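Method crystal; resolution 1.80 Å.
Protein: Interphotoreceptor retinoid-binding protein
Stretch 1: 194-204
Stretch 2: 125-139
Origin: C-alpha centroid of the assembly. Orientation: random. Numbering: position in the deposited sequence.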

# COMPACT_ATOMS: atom_id res chain seq x y z
N VAL A 194 -7.06 14.97 -15.34
CA VAL A 194 -7.88 14.73 -14.17
C VAL A 194 -9.11 15.68 -14.20
O VAL A 194 -9.08 16.71 -14.92
CB VAL A 194 -7.07 14.99 -12.85
CG1 VAL A 194 -5.85 13.93 -12.83
CG2 VAL A 194 -6.65 16.40 -12.68
N LEU A 195 -10.08 15.42 -13.35
CA LEU A 195 -11.24 16.29 -13.30
C LEU A 195 -10.94 17.28 -12.13
O LEU A 195 -10.81 16.87 -10.95
CB LEU A 195 -12.51 15.47 -13.04
CG LEU A 195 -13.78 16.27 -13.19
CD1 LEU A 195 -13.99 16.53 -14.63
CD2 LEU A 195 -14.96 15.70 -12.60
N GLY A 196 -11.02 18.54 -12.45
CA GLY A 196 -10.80 19.53 -11.39
C GLY A 196 -9.34 19.92 -11.44
O GLY A 196 -8.60 19.38 -12.24
N LYS A 197 -8.97 20.93 -10.66
CA LYS A 197 -7.62 21.51 -10.75
C LYS A 197 -6.60 20.65 -10.04
O LYS A 197 -6.75 20.29 -8.88
CB LYS A 197 -7.59 22.84 -10.05
CG LYS A 197 -8.38 23.95 -10.79
CD LYS A 197 -8.55 25.17 -9.94
CE LYS A 197 -9.33 26.23 -10.66
NZ LYS A 197 -9.74 27.26 -9.64
N PRO A 198 -5.58 20.21 -10.74
CA PRO A 198 -4.52 19.46 -10.06
C PRO A 198 -3.82 20.40 -9.09
O PRO A 198 -3.82 21.64 -9.25
CB PRO A 198 -3.59 19.01 -11.23
CG PRO A 198 -3.90 19.77 -12.29
CD PRO A 198 -5.38 20.15 -12.20
N TYR A 199 -3.33 19.84 -8.00
CA TYR A 199 -2.61 20.62 -7.03
C TYR A 199 -1.27 20.97 -7.66
O TYR A 199 -0.65 21.87 -7.27
CB TYR A 199 -2.31 19.82 -5.73
CG TYR A 199 -1.92 20.71 -4.59
CD1 TYR A 199 -2.75 21.72 -4.17
CD2 TYR A 199 -0.75 20.56 -3.90
CE1 TYR A 199 -2.39 22.52 -3.10
CE2 TYR A 199 -0.37 21.42 -2.91
CZ TYR A 199 -1.18 22.41 -2.50
OH TYR A 199 -0.87 23.21 -1.33
N GLY A 200 -0.81 20.17 -8.60
CA GLY A 200 0.42 20.45 -9.28
C GLY A 200 1.62 19.71 -8.65
O GLY A 200 1.55 19.10 -7.62
N SER A 201 2.78 19.89 -9.26
CA SER A 201 4.01 19.23 -8.77
C SER A 201 5.01 20.06 -8.03
O SER A 201 6.05 19.48 -7.52
CB SER A 201 4.75 18.58 -9.95
OG SER A 201 5.24 19.63 -10.83
N LYS A 202 4.65 21.33 -7.83
CA LYS A 202 5.55 22.30 -7.18
C LYS A 202 5.33 22.53 -5.70
O LYS A 202 6.25 22.54 -4.92
CB LYS A 202 5.49 23.63 -7.93
CG LYS A 202 5.69 23.54 -9.43
CD LYS A 202 7.09 23.03 -9.85
CE LYS A 202 8.16 24.03 -9.40
NZ LYS A 202 7.86 25.44 -9.85
N LYS A 203 4.12 22.73 -5.26
CA LYS A 203 3.86 23.02 -3.89
C LYS A 203 4.23 21.86 -2.93
O LYS A 203 4.14 20.72 -3.26
CB LYS A 203 2.37 23.31 -3.72
CG LYS A 203 1.92 24.64 -4.42
CD LYS A 203 0.39 24.81 -4.45
CE LYS A 203 -0.04 26.20 -5.15
NZ LYS A 203 -1.45 26.37 -5.13
N GLY A 204 4.59 22.22 -1.76
CA GLY A 204 4.97 21.24 -0.76
C GLY A 204 3.81 20.35 -0.34
O GLY A 204 2.71 20.78 -0.13
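Stretch 2, residues 125-139: LAPFIVNTVWEPITI

Stretch 2 is helical from Leu125, continuing a helix that begins earlier in the chain, and it is not quite regular: a wider pi-type turn spans 130-134, where Glu135 N bonds Val130 O at 2.9 Å. Stretch 1 has no regular helix or strand through its contacting part; it is extended from Val194 to Pro198 and then turns. It runs along the helix in the same sense. Leu195 lies nearest Ala126 (CA to CA, 6.7 Å), Gly196 nearest Val130 (CA to CA, 5.1 Å), Lys197 nearest Trp134 (CA to CA, 5.7 Å) and Tyr199 nearest Thr138 (CA to CA, 6.6 Å), so the helix advances about one turn for each of the first two steps along the loop.

Of the paired CA atoms, those of Gly196 and Val130 come closest; Gly196 CA also lies 3.6 Å from Val130 CG2. A CB here would clash with that methyl, and at phi 94°, psi 172° it would also be jammed against Leu195 O, which by itself calls for glycine. Leu195 lies over the helix beside it, its CD2 3.7 Å from Ala126 CB; the small alanine lets the branched side chain settle close to the helix. Trp134 offers its CB to the backbone, 3.5 Å from Lys197 O.

Lys197 CB points sideways, but its extended chain carries the ammonium to Glu135, where NZ and OE1 form a very short salt bridge of 2.4 Å. Farther on, Tyr199 brings its aromatic ring against Ile137, CD1 to CD1 at 3.5 Å, a buried apolar contact. Lys203 then reaches back with a nearly straight side chain, placing NZ 2.8 Å from Thr138 O.

Water links the two backbones where they do not bond directly. One molecule donates to Ala126 O (2.7 Å from its oxygen) and Leu195 O (3.3 Å); another donates to Trp134 O (2.9 Å) and Lys197 O (2.8 Å), joining pairs of carbonyls that cannot bond each other.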

# COMPACT_ATOMS: atom_id res chain seq x y z
N LEU A 125 -18.14 10.21 -7.90
CA LEU A 125 -17.93 11.31 -6.95
C LEU A 125 -17.05 12.41 -7.43
O LEU A 125 -17.09 13.53 -6.88
CB LEU A 125 -17.37 10.80 -5.64
CG LEU A 125 -18.02 9.66 -4.92
CD1 LEU A 125 -17.22 9.31 -3.69
CD2 LEU A 125 -19.40 10.11 -4.50
N ALA A 126 -16.34 12.20 -8.54
CA ALA A 126 -15.33 13.20 -9.01
C ALA A 126 -15.83 14.62 -9.15
O ALA A 126 -15.15 15.49 -8.68
CB ALA A 126 -14.70 12.77 -10.33
N PRO A 127 -16.99 14.85 -9.76
CA PRO A 127 -17.50 16.21 -9.94
C PRO A 127 -17.67 16.96 -8.61
O PRO A 127 -17.48 18.10 -8.54
CB PRO A 127 -18.86 15.99 -10.66
CG PRO A 127 -18.63 14.74 -11.38
CD PRO A 127 -17.89 13.90 -10.41
N PHE A 128 -17.98 16.24 -7.59
CA PHE A 128 -18.24 16.82 -6.24
C PHE A 128 -16.93 16.99 -5.51
O PHE A 128 -16.84 17.93 -4.66
CB PHE A 128 -19.21 15.89 -5.50
CG PHE A 128 -20.50 15.64 -6.35
CD1 PHE A 128 -21.45 16.62 -6.46
CD2 PHE A 128 -20.66 14.50 -7.05
CE1 PHE A 128 -22.65 16.43 -7.26
CE2 PHE A 128 -21.81 14.28 -7.89
CZ PHE A 128 -22.79 15.25 -7.98
N ILE A 129 -15.97 16.09 -5.78
CA ILE A 129 -14.66 16.19 -5.15
C ILE A 129 -13.98 17.48 -5.61
O ILE A 129 -13.19 18.17 -4.86
CB ILE A 129 -13.78 14.97 -5.42
CG1 ILE A 129 -14.46 13.83 -4.81
CG2 ILE A 129 -12.42 15.23 -4.77
CD1 ILE A 129 -13.75 12.52 -5.17
N VAL A 130 -14.34 17.89 -6.80
CA VAL A 130 -13.81 19.18 -7.26
C VAL A 130 -14.11 20.32 -6.30
O VAL A 130 -13.25 21.20 -6.04
CB VAL A 130 -14.37 19.55 -8.65
CG1 VAL A 130 -14.03 20.98 -8.99
CG2 VAL A 130 -13.88 18.59 -9.74
N ASN A 131 -15.36 20.36 -5.82
CA ASN A 131 -15.82 21.41 -4.95
C ASN A 131 -15.27 21.23 -3.52
O ASN A 131 -14.92 22.18 -2.86
CB ASN A 131 -17.37 21.38 -4.86
CG ASN A 131 -18.02 21.72 -6.17
OD1 ASN A 131 -17.50 22.59 -6.89
ND2 ASN A 131 -19.16 21.07 -6.50
N THR A 132 -15.22 19.98 -3.04
CA THR A 132 -14.77 19.77 -1.64
C THR A 132 -13.25 19.87 -1.47
O THR A 132 -12.75 20.40 -0.47
CB THR A 132 -15.29 18.46 -1.22
OG1 THR A 132 -16.72 18.46 -1.34
CG2 THR A 132 -15.03 18.09 0.29
N VAL A 133 -12.53 19.39 -2.42
CA VAL A 133 -11.07 19.25 -2.23
C VAL A 133 -10.28 20.13 -3.15
O VAL A 133 -9.68 21.04 -2.70
CB VAL A 133 -10.64 17.81 -2.43
CG1 VAL A 133 -9.09 17.68 -2.26
CG2 VAL A 133 -11.36 16.95 -1.50
N TRP A 134 -10.30 19.87 -4.46
CA TRP A 134 -9.41 20.46 -5.39
C TRP A 134 -9.47 22.00 -5.47
O TRP A 134 -8.46 22.64 -5.50
CB TRP A 134 -9.51 19.79 -6.76
CG TRP A 134 -9.35 18.26 -6.61
CD1 TRP A 134 -10.25 17.33 -6.94
CD2 TRP A 134 -8.25 17.57 -6.02
NE1 TRP A 134 -9.79 16.07 -6.59
CE2 TRP A 134 -8.53 16.21 -6.06
CE3 TRP A 134 -7.02 17.99 -5.45
CZ2 TRP A 134 -7.69 15.27 -5.49
CZ3 TRP A 134 -6.13 17.05 -4.99
CH2 TRP A 134 -6.50 15.71 -5.00
N GLU A 135 -10.68 22.52 -5.49
CA GLU A 135 -10.84 24.00 -5.56
C GLU A 135 -10.43 24.66 -4.27
O GLU A 135 -9.59 25.53 -4.33
CB GLU A 135 -12.26 24.38 -5.96
CG GLU A 135 -12.41 25.97 -5.84
CD GLU A 135 -11.47 26.81 -6.69
OE1 GLU A 135 -11.02 26.38 -7.77
OE2 GLU A 135 -11.18 28.02 -6.28
N PRO A 136 -10.94 24.31 -3.10
CA PRO A 136 -10.57 24.99 -1.90
C PRO A 136 -9.02 25.04 -1.59
O PRO A 136 -8.49 26.05 -1.03
CB PRO A 136 -11.34 24.17 -0.85
CG PRO A 136 -12.47 23.64 -1.56
CD PRO A 136 -11.97 23.23 -2.82
N ILE A 137 -8.26 23.96 -1.89
CA ILE A 137 -6.80 23.97 -1.59
C ILE A 137 -5.97 24.73 -2.58
O ILE A 137 -4.82 24.95 -2.35
CB ILE A 137 -6.26 22.50 -1.47
CG1 ILE A 137 -6.31 21.78 -2.76
CG2 ILE A 137 -6.99 21.77 -0.46
CD1 ILE A 137 -5.62 20.39 -2.67
N THR A 138 -6.58 25.14 -3.72
CA THR A 138 -5.83 25.88 -4.70
C THR A 138 -5.08 27.12 -4.20
O THR A 138 -3.96 27.42 -4.67
CB THR A 138 -6.70 26.36 -5.85
OG1 THR A 138 -7.18 25.25 -6.52
CG2 THR A 138 -5.73 26.93 -6.95
N ILE A 139 -5.65 27.77 -3.23
CA ILE A 139 -5.08 28.98 -2.66
C ILE A 139 -3.80 28.66 -1.82
O ILE A 139 -2.93 29.50 -1.69
CB ILE A 139 -6.10 29.66 -1.78
CG1 ILE A 139 -5.55 30.99 -1.23
CG2 ILE A 139 -6.60 28.81 -0.62
CD1 ILE A 139 -5.36 32.07 -2.24
O HOH W 1 -12.49 15.27 -8.66
O HOH W 2 -5.97 21.57 -6.46
O HOH W 3 -4.68 23.91 -7.68